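Local structure of transcriptional regulator, GntR family (Thermotoga maritima, 3SXM) at residues A[22-27]-A[117-122]; A[37-42]-A[59-64]; A[13-18]-A[77-82]; A[17-22]-A[64-69]. The protein probably acts as a DNA-binding transcription regulator of the GntR family, and is represented here by its metal-binding, all-helical FCD domain in metal-free form. The protein carries 3 engineered substitutions. All blocks are in the same frame, centred on the assembly; numbering follows the deposited sequence. Where two conformers were deposited one is given.

In the fold
Helix 5-25, the first of the chain, takes part in three of the four contacts. Its residues 13-18 meet 77-82 of helix 73-90 in contact 3. The overlapping residues 17-22 meet 64-69 of helix 51-68 in contact 4. Its C-terminal end, with Phe27 just beyond it, meets helix 115-135 in contact 1, which closes the longest loop. Contact 2 joins helix 34-44 to helix 51-68 and is nested inside the loops of the other three. Contact 1 crosses contacts 3 and 4. Contacts 2, 3 and 4 touch one another around His63, Glu19 and Tyr79, beside the zinc-binding site, empty of metal here.

Contact 1: residues A[22-27]-A[117-122]; sequences CLENYF and GAIEKL
Leu23 and Leu122 meet through their CD2 methyls, 3.8 Å apart, and their side chains run alongside each other, pointing opposite ways. The same CD2 of Leu23 lies 4.3 Å from Ala118 CB and 4.2 Å from Ile119 CG1. One methyl thus meets Ala118 and Ile119 and, one turn further on, Leu122. The first torsion of Leu23 puts CG anti to the backbone N (chi1 -176°), and CD2 beyond it makes the contacts. Phe27 adds a further apolar touch. Ala118 CB sits at the edge of its ring, near the ring plane, 4.2 Å from CE1. This is a helix-to-helix contact of the all-helical FCD domain, in which the end of helix 5-25 and Phe27, the first residue of helix 27-31, pack on helix 115-135. Ile110 of helix 96-111 touches both Leu23 and Ala118 and extends the apolar cluster. Leu122 also packs on His63, a zinc ligand in another structure of this protein. Glu24 lies beside Ile119 as well, but the detail of that approach is doubtful. An alanine in place of Ile119 would remove CG1 from beside Leu23 CD2 and would probably open a gap there and next to Val20 of helix 5-25, which also touches Ile119. At one end of segment 117-122, Gly117 O accepts a hydrogen bond from Arg109 NH1.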
loop_
_atom_site.group_PDB
_atom_site.type_symbol
_atom_site.label_atom_id
_atom_site.label_comp_id
_atom_site.label_asym_id
_atom_site.label_seq_id
_atom_site.Cartn_x
_atom_site.Cartn_y
_atom_site.Cartn_z
ATOM N N CYS A 22 -2.601 5.301 -4.125
ATOM C CA CYS A 22 -3.584 6.399 -4.110
ATOM C C CYS A 22 -3.574 7.200 -5.420
ATOM O O CYS A 22 -4.631 7.535 -5.963
ATOM C CB CYS A 22 -3.386 7.294 -2.900
ATOM S SG CYS A 22 -3.759 6.467 -1.346
ATOM N N LEU A 23 -2.389 7.537 -5.931
ATOM C CA LEU A 23 -2.315 8.192 -7.235
ATOM C C LEU A 23 -2.993 7.390 -8.353
ATOM O O LEU A 23 -3.734 7.945 -9.206
ATOM C CB LEU A 23 -0.831 8.516 -7.611
ATOM C CG LEU A 23 -0.637 9.293 -8.924
ATOM C CD1 LEU A 23 -1.388 10.638 -8.958
ATOM C CD2 LEU A 23 0.874 9.449 -9.148
ATOM N N GLU A 24 -2.763 6.081 -8.401
ATOM C CA GLU A 24 -3.330 5.226 -9.415
ATOM C C GLU A 24 -4.852 5.175 -9.297
ATOM O O GLU A 24 -5.572 5.261 -10.293
ATOM C CB GLU A 24 -2.777 3.794 -9.205
ATOM C CG GLU A 24 -1.417 3.511 -9.822
ATOM C CD GLU A 24 -0.832 2.091 -9.607
ATOM O OE1 GLU A 24 0.097 1.702 -10.373
ATOM O OE2 GLU A 24 -1.250 1.388 -8.659
ATOM N N ASN A 25 -5.364 4.998 -8.110
ATOM C CA ASN A 25 -6.776 4.770 -7.926
ATOM C C ASN A 25 -7.646 6.023 -7.742
ATOM O O ASN A 25 -8.812 5.953 -7.855
ATOM C CB ASN A 25 -6.984 3.789 -6.765
ATOM C CG ASN A 25 -6.500 2.409 -7.077
ATOM O OD1 ASN A 25 -5.477 1.959 -6.643
ATOM N ND2 ASN A 25 -7.229 1.766 -7.886
ATOM N N TYR A 26 -7.031 7.159 -7.490
ATOM C CA TYR A 26 -7.738 8.422 -7.268
ATOM C C TYR A 26 -7.209 9.517 -8.196
ATOM O O TYR A 26 -7.360 10.692 -7.931
ATOM C CB TYR A 26 -7.741 8.819 -5.778
ATOM C CG TYR A 26 -8.462 7.796 -4.968
ATOM C CD1 TYR A 26 -9.815 7.855 -4.876
ATOM C CD2 TYR A 26 -7.808 6.698 -4.449
ATOM C CE1 TYR A 26 -10.526 6.884 -4.197
ATOM C CE2 TYR A 26 -8.514 5.724 -3.748
ATOM C CZ TYR A 26 -9.860 5.794 -3.663
ATOM O OH TYR A 26 -10.613 4.810 -2.998
ATOM N N PHE A 27 -6.573 9.097 -9.300
ATOM C CA PHE A 27 -5.985 9.994 -10.255
ATOM C C PHE A 27 -6.856 11.184 -10.634
ATOM O O PHE A 27 -6.367 12.330 -10.599
ATOM C CB PHE A 27 -5.549 9.237 -11.508
ATOM C CG PHE A 27 -4.822 10.088 -12.517
ATOM C CD1 PHE A 27 -3.502 10.384 -12.335
ATOM C CD2 PHE A 27 -5.464 10.616 -13.595
ATOM C CE1 PHE A 27 -2.827 11.185 -13.264
ATOM C CE2 PHE A 27 -4.794 11.412 -14.517
ATOM C CZ PHE A 27 -3.479 11.708 -14.320
ATOM N N GLY A 117 2.461 8.162 -17.047
ATOM C CA GLY A 117 3.676 8.950 -16.868
ATOM C C GLY A 117 3.749 9.533 -15.468
ATOM O O GLY A 117 4.830 9.635 -14.890
ATOM N N ALA A 118 2.622 9.910 -14.877
ATOM C CA ALA A 118 2.647 10.423 -13.512
ATOM C C ALA A 118 3.075 9.374 -12.510
ATOM O O ALA A 118 3.890 9.661 -11.634
ATOM C CB ALA A 118 1.317 10.988 -13.101
ATOM N N ILE A 119 2.564 8.153 -12.672
ATOM C CA ILE A 119 2.961 7.068 -11.784
ATOM C C ILE A 119 4.437 6.791 -11.941
ATOM O O ILE A 119 5.168 6.638 -10.966
ATOM C CB ILE A 119 2.099 5.836 -12.090
ATOM C CG1 ILE A 119 0.648 6.113 -11.680
ATOM C CG2 ILE A 119 2.652 4.612 -11.320
ATOM C CD1 ILE A 119 -0.353 5.146 -12.343
ATOM N N GLU A 120 4.912 6.794 -13.176
ATOM C CA GLU A 120 6.347 6.596 -13.423
ATOM C C GLU A 120 7.172 7.676 -12.725
ATOM O O GLU A 120 8.189 7.379 -12.110
ATOM C CB GLU A 120 6.691 6.603 -14.917
ATOM C CG GLU A 120 6.232 5.392 -15.678
ATOM C CD GLU A 120 6.535 5.488 -17.174
ATOM O OE1 GLU A 120 7.245 6.435 -17.627
ATOM O OE2 GLU A 120 6.072 4.601 -17.910
ATOM N N LYS A 121 6.747 8.927 -12.824
ATOM C CA LYS A 121 7.529 10.024 -12.242
ATOM C C LYS A 121 7.549 9.966 -10.711
ATOM O O LYS A 121 8.570 10.277 -10.096
ATOM C CB LYS A 121 7.002 11.398 -12.697
ATOM C CG LYS A 121 7.906 12.586 -12.383
ATOM C CD LYS A 121 9.222 12.490 -13.247
ATOM C CE LYS A 121 10.116 13.671 -13.144
ATOM N NZ LYS A 121 11.376 13.341 -13.927
ATOM N N LEU A 122 6.435 9.596 -10.099
ATOM C CA LEU A 122 6.371 9.449 -8.671
ATOM C C LEU A 122 7.365 8.347 -8.213
ATOM O O LEU A 122 8.119 8.542 -7.256
ATOM C CB LEU A 122 4.921 9.192 -8.223
ATOM C CG LEU A 122 4.780 8.870 -6.722
ATOM C CD1 LEU A 122 5.318 9.962 -5.852
ATOM C CD2 LEU A 122 3.326 8.637 -6.338
#

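Contact 2: residues A[37-42]-A[59-64]; sequences LEIKGE and DERLHK
Ile39 and Leu62 mark the closest backbone approach, on helices that run nearly antiparallel at 152° with their axes 10.1 Å apart. Ile39 reaches across with CD1, which lies 3.7 Å from Leu62 CA and 3.8 Å from Arg61 CB. Ile39 CG1 stands anti to its carbonyl carbon (chi1 -66°) and rests over one face of the Arg61 guanidinium, 3.9 Å above the plane and offset toward the rim. Acidic groups meet the guanidinium at its edge. Glu38 OE1 forms a salt bridge with Arg61 NH2 at 3.1 Å, and the hydrogen bond within it is weak, with an N-H...O angle of 124°. Glu42 OE2 forms a longer salt bridge with Arg61 NH1, at 3.5 Å. Both carboxylates are steeply turned against the guanidinium plane. Outside the two segments, Glu35 forms a salt bridge with NH2 and Asp57 one with NH1, so four acids share one guanidinium. The arginine's charge probably offsets the repulsion between close acids such as Glu42 and Asp57. On another side of helix 51-68, His63 NE2 is hydrogen-bonded to His103 NE2. Asp59 OD2 is held by a salt bridge to Arg90. The arrangement is an antiparallel helix pair of the FCD domain, with a salt-bridge network of Glu38, Glu42 and Arg61 along one side. Helix 51-68 also carries Asp59 and His63, which bind zinc in another structure of this protein; the site is metal-free here.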
loop_
_atom_site.group_PDB
_atom_site.type_symbol
_atom_site.label_atom_id
_atom_site.label_comp_id
_atom_site.label_asym_id
_atom_site.label_seq_id
_atom_site.Cartn_x
_atom_site.Cartn_y
_atom_site.Cartn_z
ATOM N N LEU A 37 -3.203 22.522 -7.784
ATOM C CA LEU A 37 -2.842 23.745 -8.472
ATOM C C LEU A 37 -2.205 24.809 -7.580
ATOM O O LEU A 37 -1.304 25.545 -8.022
ATOM C CB LEU A 37 -4.081 24.304 -9.157
ATOM C CG LEU A 37 -4.717 23.414 -10.212
ATOM C CD1 LEU A 37 -5.903 24.136 -10.804
ATOM C CD2 LEU A 37 -3.716 23.108 -11.333
ATOM N N GLU A 38 -2.650 24.918 -6.340
ATOM C CA GLU A 38 -2.017 25.833 -5.396
ATOM C C GLU A 38 -0.545 25.409 -5.164
ATOM O O GLU A 38 0.344 26.264 -5.070
ATOM C CB GLU A 38 -2.709 25.799 -4.047
ATOM C CG GLU A 38 -4.042 26.464 -4.002
ATOM C CD GLU A 38 -4.626 26.469 -2.604
ATOM O OE1 GLU A 38 -3.844 26.394 -1.623
ATOM O OE2 GLU A 38 -5.866 26.561 -2.495
ATOM N N ILE A 39 -0.306 24.123 -5.103
ATOM C CA ILE A 39 1.063 23.594 -4.912
ATOM C C ILE A 39 1.868 23.894 -6.146
ATOM O O ILE A 39 2.969 24.402 -6.060
ATOM C CB ILE A 39 1.072 22.108 -4.644
ATOM C CG1 ILE A 39 0.403 21.799 -3.280
ATOM C CG2 ILE A 39 2.475 21.550 -4.702
ATOM C CD1 ILE A 39 0.080 20.317 -3.089
ATOM N N LYS A 40 1.303 23.635 -7.321
ATOM C CA LYS A 40 1.976 23.954 -8.592
ATOM C C LYS A 40 2.370 25.431 -8.620
ATOM O O LYS A 40 3.448 25.754 -9.067
ATOM C CB LYS A 40 1.048 23.672 -9.774
ATOM C CG LYS A 40 1.548 23.887 -11.182
ATOM C CD LYS A 40 0.343 23.815 -12.142
ATOM C CE LYS A 40 0.739 23.645 -13.607
ATOM N NZ LYS A 40 1.174 24.878 -14.253
ATOM N N GLY A 41 1.481 26.317 -8.160
ATOM C CA GLY A 41 1.714 27.729 -8.173
ATOM C C GLY A 41 2.886 28.119 -7.302
ATOM O O GLY A 41 3.684 29.008 -7.658
ATOM N N GLU A 42 2.957 27.462 -6.161
ATOM C CA GLU A 42 4.074 27.673 -5.207
ATOM C C GLU A 42 5.412 27.327 -5.872
ATOM O O GLU A 42 6.394 28.063 -5.775
ATOM C CB GLU A 42 3.865 26.747 -4.020
ATOM C CG GLU A 42 4.703 27.015 -2.818
ATOM C CD GLU A 42 4.017 26.468 -1.593
ATOM O OE1 GLU A 42 4.089 25.237 -1.390
ATOM O OE2 GLU A 42 3.357 27.257 -0.880
ATOM N N ASP A 59 6.504 19.859 -0.698
ATOM C CA ASP A 59 6.747 18.422 -0.747
ATOM C C ASP A 59 5.733 17.731 0.168
ATOM O O ASP A 59 5.042 16.809 -0.269
ATOM C CB ASP A 59 8.174 18.146 -0.271
ATOM C CG ASP A 59 8.410 16.665 -0.058
ATOM O OD1 ASP A 59 8.419 15.940 -1.043
ATOM O OD2 ASP A 59 8.502 16.205 1.097
ATOM N N GLU A 60 5.606 18.185 1.407
ATOM C CA GLU A 60 4.703 17.520 2.366
ATOM C C GLU A 60 3.281 17.623 1.847
ATOM O O GLU A 60 2.533 16.627 1.806
ATOM C CB GLU A 60 4.830 18.125 3.744
ATOM C CG GLU A 60 3.785 17.636 4.711
ATOM C CD GLU A 60 3.945 18.119 6.126
ATOM O OE1 GLU A 60 4.879 18.892 6.415
ATOM O OE2 GLU A 60 3.133 17.704 6.975
ATOM N N ARG A 61 2.897 18.798 1.369
ATOM C CA ARG A 61 1.537 18.970 0.859
ATOM C C ARG A 61 1.244 18.081 -0.320
ATOM O O ARG A 61 0.143 17.512 -0.405
ATOM C CB ARG A 61 1.248 20.442 0.481
ATOM C CG ARG A 61 1.106 21.330 1.617
ATOM C CD ARG A 61 1.081 22.828 1.161
ATOM N NE ARG A 61 -0.140 23.142 0.428
ATOM C CZ ARG A 61 -0.346 24.313 -0.161
ATOM N NH1 ARG A 61 0.616 25.226 -0.182
ATOM N NH2 ARG A 61 -1.489 24.550 -0.770
ATOM N N LEU A 62 2.178 17.936 -1.247
ATOM C CA LEU A 62 1.903 17.195 -2.480
ATOM C C LEU A 62 1.697 15.725 -2.138
ATOM O O LEU A 62 0.742 15.116 -2.615
ATOM C CB LEU A 62 3.065 17.383 -3.473
ATOM C CG LEU A 62 2.864 16.668 -4.799
ATOM C CD1 LEU A 62 1.619 17.132 -5.530
ATOM C CD2 LEU A 62 4.066 16.835 -5.656
ATOM N N HIS A 63 2.609 15.153 -1.365
ATOM C CA HIS A 63 2.544 13.711 -1.090
ATOM C C HIS A 63 1.367 13.401 -0.176
ATOM O O HIS A 63 0.674 12.379 -0.410
ATOM C CB HIS A 63 3.875 13.203 -0.569
ATOM C CG HIS A 63 4.951 13.293 -1.598
ATOM N ND1 HIS A 63 5.217 12.301 -2.521
ATOM C CD2 HIS A 63 5.794 14.319 -1.901
ATOM C CE1 HIS A 63 6.167 12.706 -3.346
ATOM N NE2 HIS A 63 6.529 13.922 -2.970
ATOM N N LYS A 64 1.072 14.241 0.794
ATOM C CA LYS A 64 -0.152 14.070 1.617
ATOM C C LYS A 64 -1.410 14.229 0.784
ATOM O O LYS A 64 -2.403 13.565 1.132
ATOM C CB LYS A 64 -0.171 14.998 2.818
ATOM C CG LYS A 64 0.789 14.521 3.867
ATOM C CD LYS A 64 0.748 15.358 5.104
ATOM C CE LYS A 64 1.427 14.638 6.278
ATOM N NZ LYS A 64 1.448 15.543 7.458
#

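Contact 3: residues A[13-18]-A[77-82]; sequences ETRIMM and SLYEKI
Met18 lays its thioether end against three residues of helix 73-90. Its CE methyl is 4.0 Å from Leu78 CB and equally far, at 4.0 Å, from Tyr79 CB. Its SD lies at the edge of the Tyr79 ring, near the ring plane, 4.2 Å from CD1. The same sulfur is 4.0 Å from Ile82 CD1, where the two chains pass in opposing senses. The Met18 chain bends at its last torsion (chi3 73°), which places CE against the backbone between Leu78 and Tyr79. An alanine at Met18 would probably leave a gap beside Leu78, Tyr79 and Ile82 and give the isoleucine more freedom to turn. Ile82 CD1 also meets Thr14 CG2 at 3.7 Å. The Thr14 hydroxyl is used within its own helix, on Glu10 O. At the polar end of the contact, Tyr79 OH and Arg15 NE are 4.0 Å apart, linked through Glu19. Glu19 OE2 is hydrogen-bonded to Tyr79 OH and forms a salt bridge with Arg15 NE, while its OE1 is hydrogen-bonded to His63 ND1. Tyr79 and Arg15 thus probably help to hold the carboxylate that positions this histidine. The two helices run nearly antiparallel, at 160°. Helix 51-68 packs on Tyr79, and helix 115-135 touches Arg15 through Leu126. The second subunit adds its Ile75 against Thr14 and its Ile82 against Leu78, so the helix pair forms part of the dimer interface.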
loop_
_atom_site.group_PDB
_atom_site.type_symbol
_atom_site.label_atom_id
_atom_site.label_comp_id
_atom_site.label_asym_id
_atom_site.label_seq_id
_atom_site.Cartn_x
_atom_site.Cartn_y
_atom_site.Cartn_z
ATOM N N GLU A 13 10.009 2.328 0.455
ATOM C CA GLU A 13 9.165 1.277 -0.132
ATOM C C GLU A 13 7.737 1.455 0.395
ATOM O O GLU A 13 6.786 1.271 -0.378
ATOM C CB GLU A 13 9.677 -0.098 0.205
ATOM C CG GLU A 13 8.780 -1.214 -0.329
ATOM C CD GLU A 13 9.346 -2.608 -0.147
ATOM O OE1 GLU A 13 9.888 -2.923 0.948
ATOM O OE2 GLU A 13 9.300 -3.404 -1.116
ATOM N N THR A 14 7.584 1.760 1.689
ATOM C CA THR A 14 6.247 2.010 2.247
ATOM C C THR A 14 5.587 3.190 1.580
ATOM O O THR A 14 4.376 3.159 1.259
ATOM C CB THR A 14 6.313 2.171 3.782
ATOM O OG1 THR A 14 6.887 0.988 4.328
ATOM C CG2 THR A 14 4.955 2.402 4.376
ATOM N N ARG A 15 6.314 4.256 1.302
ATOM C CA ARG A 15 5.771 5.388 0.576
ATOM C C ARG A 15 5.346 5.019 -0.824
ATOM O O ARG A 15 4.287 5.476 -1.289
ATOM C CB ARG A 15 6.806 6.536 0.515
ATOM C CG ARG A 15 7.076 7.184 1.840
ATOM C CD ARG A 15 8.022 8.392 1.706
ATOM N NE ARG A 15 7.391 9.466 1.006
ATOM C CZ ARG A 15 7.984 10.583 0.598
ATOM N NH1 ARG A 15 9.226 10.859 0.985
ATOM N NH2 ARG A 15 7.296 11.446 -0.126
ATOM N N ILE A 16 6.148 4.213 -1.530
ATOM C CA ILE A 16 5.802 3.784 -2.918
ATOM C C ILE A 16 4.477 3.031 -2.826
ATOM O O ILE A 16 3.518 3.332 -3.569
ATOM C CB ILE A 16 6.894 2.957 -3.550
ATOM C CG1 ILE A 16 8.151 3.831 -3.851
ATOM C CG2 ILE A 16 6.396 2.327 -4.828
ATOM C CD1 ILE A 16 9.346 3.056 -4.240
ATOM N N MET A 17 4.403 2.053 -1.917
ATOM C CA MET A 17 3.160 1.273 -1.710
ATOM C C MET A 17 1.940 2.180 -1.574
ATOM O O MET A 17 0.918 1.954 -2.273
ATOM C CB MET A 17 3.323 0.321 -0.517
ATOM C CG MET A 17 2.046 -0.468 -0.168
ATOM S SD MET A 17 2.259 -1.478 1.276
ATOM C CE MET A 17 2.343 -0.225 2.540
ATOM N N MET A 18 1.977 3.111 -0.636
ATOM C CA MET A 18 0.795 3.890 -0.293
ATOM C C MET A 18 0.543 4.984 -1.333
ATOM O O MET A 18 -0.582 5.184 -1.791
ATOM C CB MET A 18 0.928 4.495 1.097
ATOM C CG MET A 18 1.084 3.454 2.203
ATOM S SD MET A 18 1.234 4.127 3.846
ATOM C CE MET A 18 -0.373 4.634 4.113
ATOM N N SER A 77 -4.795 7.798 8.099
ATOM C CA SER A 77 -4.293 7.701 9.454
ATOM C C SER A 77 -2.982 6.925 9.494
ATOM O O SER A 77 -2.084 7.286 10.291
ATOM C CB SER A 77 -5.357 7.061 10.381
ATOM O OG SER A 77 -5.458 5.676 10.233
ATOM N N LEU A 78 -2.796 5.924 8.644
ATOM C CA LEU A 78 -1.539 5.161 8.632
ATOM C C LEU A 78 -0.434 6.040 8.095
ATOM O O LEU A 78 0.697 6.011 8.609
ATOM C CB LEU A 78 -1.686 3.883 7.776
ATOM C CG LEU A 78 -2.646 2.842 8.358
ATOM C CD1 LEU A 78 -2.804 1.759 7.347
ATOM C CD2 LEU A 78 -2.115 2.259 9.641
ATOM N N TYR A 79 -0.747 6.868 7.115
ATOM C CA TYR A 79 0.292 7.756 6.530
ATOM C C TYR A 79 0.669 8.798 7.579
ATOM O O TYR A 79 1.878 9.142 7.751
ATOM C CB TYR A 79 -0.198 8.423 5.266
ATOM C CG TYR A 79 0.890 9.034 4.413
ATOM C CD1 TYR A 79 1.661 8.255 3.587
ATOM C CD2 TYR A 79 1.083 10.387 4.429
ATOM C CE1 TYR A 79 2.645 8.831 2.748
ATOM C CE2 TYR A 79 2.085 10.968 3.617
ATOM C CZ TYR A 79 2.830 10.186 2.821
ATOM O OH TYR A 79 3.802 10.789 2.036
ATOM N N GLU A 80 -0.315 9.317 8.317
ATOM C CA GLU A 80 -0.031 10.260 9.392
ATOM C C GLU A 80 0.859 9.620 10.441
ATOM O O GLU A 80 1.796 10.256 10.997
ATOM C CB GLU A 80 -1.343 10.676 10.001
ATOM C CG GLU A 80 -2.028 11.750 9.262
ATOM C CD GLU A 80 -1.659 13.120 9.786
ATOM O OE1 GLU A 80 -0.455 13.417 9.829
ATOM O OE2 GLU A 80 -2.568 13.886 10.178
ATOM N N LYS A 81 0.581 8.353 10.767
ATOM C CA LYS A 81 1.379 7.656 11.763
ATOM C C LYS A 81 2.850 7.541 11.398
ATOM O O LYS A 81 3.706 7.648 12.312
ATOM C CB LYS A 81 0.813 6.242 12.003
ATOM C CG LYS A 81 1.583 5.406 13.018
ATOM C CD LYS A 81 1.307 5.843 14.448
ATOM C CE LYS A 81 2.023 4.938 15.462
ATOM N NZ LYS A 81 1.208 3.729 15.786
ATOM N N ILE A 82 3.117 7.348 10.114
ATOM C CA ILE A 82 4.475 7.186 9.629
ATOM C C ILE A 82 5.111 8.502 9.211
ATOM O O ILE A 82 6.255 8.504 8.806
ATOM C CB ILE A 82 4.637 6.147 8.553
ATOM C CG1 ILE A 82 3.922 6.540 7.261
ATOM C CG2 ILE A 82 4.203 4.779 9.102
ATOM C CD1 ILE A 82 4.214 5.609 6.058
#

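Contact 4: residues A[17-22]-A[64-69]; sequences MMEVFC and KLFIRA
Phe66 has the Glu19 carboxylate at its ring edge, near the ring plane, with OE1 4.1 Å from CD2. The two planes are 55° apart. The extended Glu19 chain carries OE1 both to this edge and to His63 ND1, its hydrogen-bond partner. The Phe66 edge merely lies beside a carboxylate whose firm partner is the histidine. Ile67 brings its CD1 methyl to the first helix. That methyl is 3.9 Å from Met18 CB, 3.9 Å from Cys22 SG and 4.2 Å from Glu19 CG. Ile67 CD1 therefore sits among residues on adjacent turns of helix 5-25. Cys22 CB lies 3.2 Å from Phe66 O, so the backbones come close here. The helix axes approach to 8.4 Å and cross at 61°. Tyr79 of helix 73-90 packs on Ile67, and Ile30 of helix 27-31 packs on Phe66. On another side of helix 5-25, Val20 meets Ile119 and Leu122 of helix 115-135, while Phe21 packs on Met17 of the second subunit.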
loop_
_atom_site.group_PDB
_atom_site.type_symbol
_atom_site.label_atom_id
_atom_site.label_comp_id
_atom_site.label_asym_id
_atom_site.label_seq_id
_atom_site.Cartn_x
_atom_site.Cartn_y
_atom_site.Cartn_z
ATOM N N MET A 17 4.403 2.053 -1.917
ATOM C CA MET A 17 3.160 1.273 -1.710
ATOM C C MET A 17 1.940 2.180 -1.574
ATOM O O MET A 17 0.918 1.954 -2.273
ATOM C CB MET A 17 3.323 0.321 -0.517
ATOM C CG MET A 17 2.046 -0.468 -0.168
ATOM S SD MET A 17 2.259 -1.478 1.276
ATOM C CE MET A 17 2.343 -0.225 2.540
ATOM N N MET A 18 1.977 3.111 -0.636
ATOM C CA MET A 18 0.795 3.890 -0.293
ATOM C C MET A 18 0.543 4.984 -1.333
ATOM O O MET A 18 -0.582 5.184 -1.791
ATOM C CB MET A 18 0.928 4.495 1.097
ATOM C CG MET A 18 1.084 3.454 2.203
ATOM S SD MET A 18 1.234 4.127 3.846
ATOM C CE MET A 18 -0.373 4.634 4.113
ATOM N N GLU A 19 1.570 5.752 -1.682
ATOM C CA GLU A 19 1.372 6.922 -2.571
ATOM C C GLU A 19 0.987 6.502 -3.974
ATOM O O GLU A 19 0.130 7.121 -4.602
ATOM C CB GLU A 19 2.608 7.831 -2.532
ATOM C CG GLU A 19 2.939 8.385 -1.184
ATOM C CD GLU A 19 4.078 9.372 -1.261
ATOM O OE1 GLU A 19 4.258 9.918 -2.374
ATOM O OE2 GLU A 19 4.753 9.639 -0.245
ATOM N N VAL A 20 1.639 5.494 -4.521
ATOM C CA VAL A 20 1.342 5.030 -5.871
ATOM C C VAL A 20 -0.056 4.426 -5.888
ATOM O O VAL A 20 -0.810 4.649 -6.834
ATOM C CB VAL A 20 2.385 4.050 -6.401
ATOM C CG1 VAL A 20 1.896 3.348 -7.691
ATOM C CG2 VAL A 20 3.740 4.768 -6.612
ATOM N N PHE A 21 -0.427 3.641 -4.863
ATOM C CA PHE A 21 -1.783 3.113 -4.823
ATOM C C PHE A 21 -2.780 4.258 -4.917
ATOM O O PHE A 21 -3.777 4.148 -5.633
ATOM C CB PHE A 21 -2.039 2.318 -3.519
ATOM C CG PHE A 21 -3.431 1.740 -3.432
ATOM C CD1 PHE A 21 -3.708 0.517 -3.994
ATOM C CD2 PHE A 21 -4.456 2.391 -2.764
ATOM C CE1 PHE A 21 -4.955 -0.072 -3.877
ATOM C CE2 PHE A 21 -5.721 1.843 -2.730
ATOM C CZ PHE A 21 -5.959 0.626 -3.264
ATOM N N CYS A 22 -2.601 5.301 -4.125
ATOM C CA CYS A 22 -3.584 6.399 -4.110
ATOM C C CYS A 22 -3.574 7.200 -5.420
ATOM O O CYS A 22 -4.631 7.535 -5.963
ATOM C CB CYS A 22 -3.386 7.294 -2.900
ATOM S SG CYS A 22 -3.759 6.467 -1.346
ATOM N N LYS A 64 1.072 14.241 0.794
ATOM C CA LYS A 64 -0.152 14.070 1.617
ATOM C C LYS A 64 -1.410 14.229 0.784
ATOM O O LYS A 64 -2.403 13.565 1.132
ATOM C CB LYS A 64 -0.171 14.998 2.818
ATOM C CG LYS A 64 0.789 14.521 3.867
ATOM C CD LYS A 64 0.748 15.358 5.104
ATOM C CE LYS A 64 1.427 14.638 6.278
ATOM N NZ LYS A 64 1.448 15.543 7.458
ATOM N N LEU A 65 -1.417 15.057 -0.271
ATOM C CA LEU A 65 -2.612 15.236 -1.119
ATOM C C LEU A 65 -2.943 13.921 -1.787
ATOM O O LEU A 65 -4.141 13.536 -1.894
ATOM C CB LEU A 65 -2.363 16.323 -2.221
ATOM C CG LEU A 65 -3.407 16.383 -3.351
ATOM C CD1 LEU A 65 -4.722 16.734 -2.855
ATOM C CD2 LEU A 65 -2.942 17.353 -4.410
ATOM N N PHE A 66 -1.949 13.198 -2.243
ATOM C CA PHE A 66 -2.205 11.939 -2.994
ATOM C C PHE A 66 -2.972 11.017 -2.047
ATOM O O PHE A 66 -3.959 10.377 -2.427
ATOM C CB PHE A 66 -0.914 11.270 -3.437
ATOM C CG PHE A 66 -0.089 12.077 -4.434
ATOM C CD1 PHE A 66 -0.646 13.040 -5.244
ATOM C CD2 PHE A 66 1.278 11.863 -4.504
ATOM C CE1 PHE A 66 0.138 13.789 -6.150
ATOM C CE2 PHE A 66 2.038 12.605 -5.428
ATOM C CZ PHE A 66 1.454 13.523 -6.215
ATOM N N ILE A 67 -2.498 10.952 -0.825
ATOM C CA ILE A 67 -3.086 10.043 0.199
ATOM C C ILE A 67 -4.500 10.517 0.553
ATOM O O ILE A 67 -5.472 9.703 0.608
ATOM C CB ILE A 67 -2.206 10.008 1.427
ATOM C CG1 ILE A 67 -0.829 9.426 1.094
ATOM C CG2 ILE A 67 -2.874 9.275 2.609
ATOM C CD1 ILE A 67 -0.786 7.934 0.791
ATOM N N ARG A 68 -4.653 11.820 0.780
ATOM C CA ARG A 68 -5.915 12.400 1.209
ATOM C C ARG A 68 -7.020 12.179 0.170
ATOM O O ARG A 68 -8.180 11.977 0.545
ATOM C CB ARG A 68 -5.730 13.895 1.548
ATOM C CG ARG A 68 -6.994 14.663 1.830
ATOM C CD ARG A 68 -7.660 14.282 3.084
ATOM N NE ARG A 68 -6.894 14.632 4.277
ATOM C CZ ARG A 68 -7.342 14.467 5.513
ATOM N NH1 ARG A 68 -8.549 13.972 5.717
ATOM N NH2 ARG A 68 -6.588 14.813 6.542
ATOM N N ALA A 69 -6.674 12.186 -1.116
ATOM C CA ALA A 69 -7.626 12.075 -2.209
ATOM C C ALA A 69 -8.343 10.711 -2.182
ATOM O O ALA A 69 -9.399 10.585 -2.764
ATOM C CB ALA A 69 -6.906 12.321 -3.575
#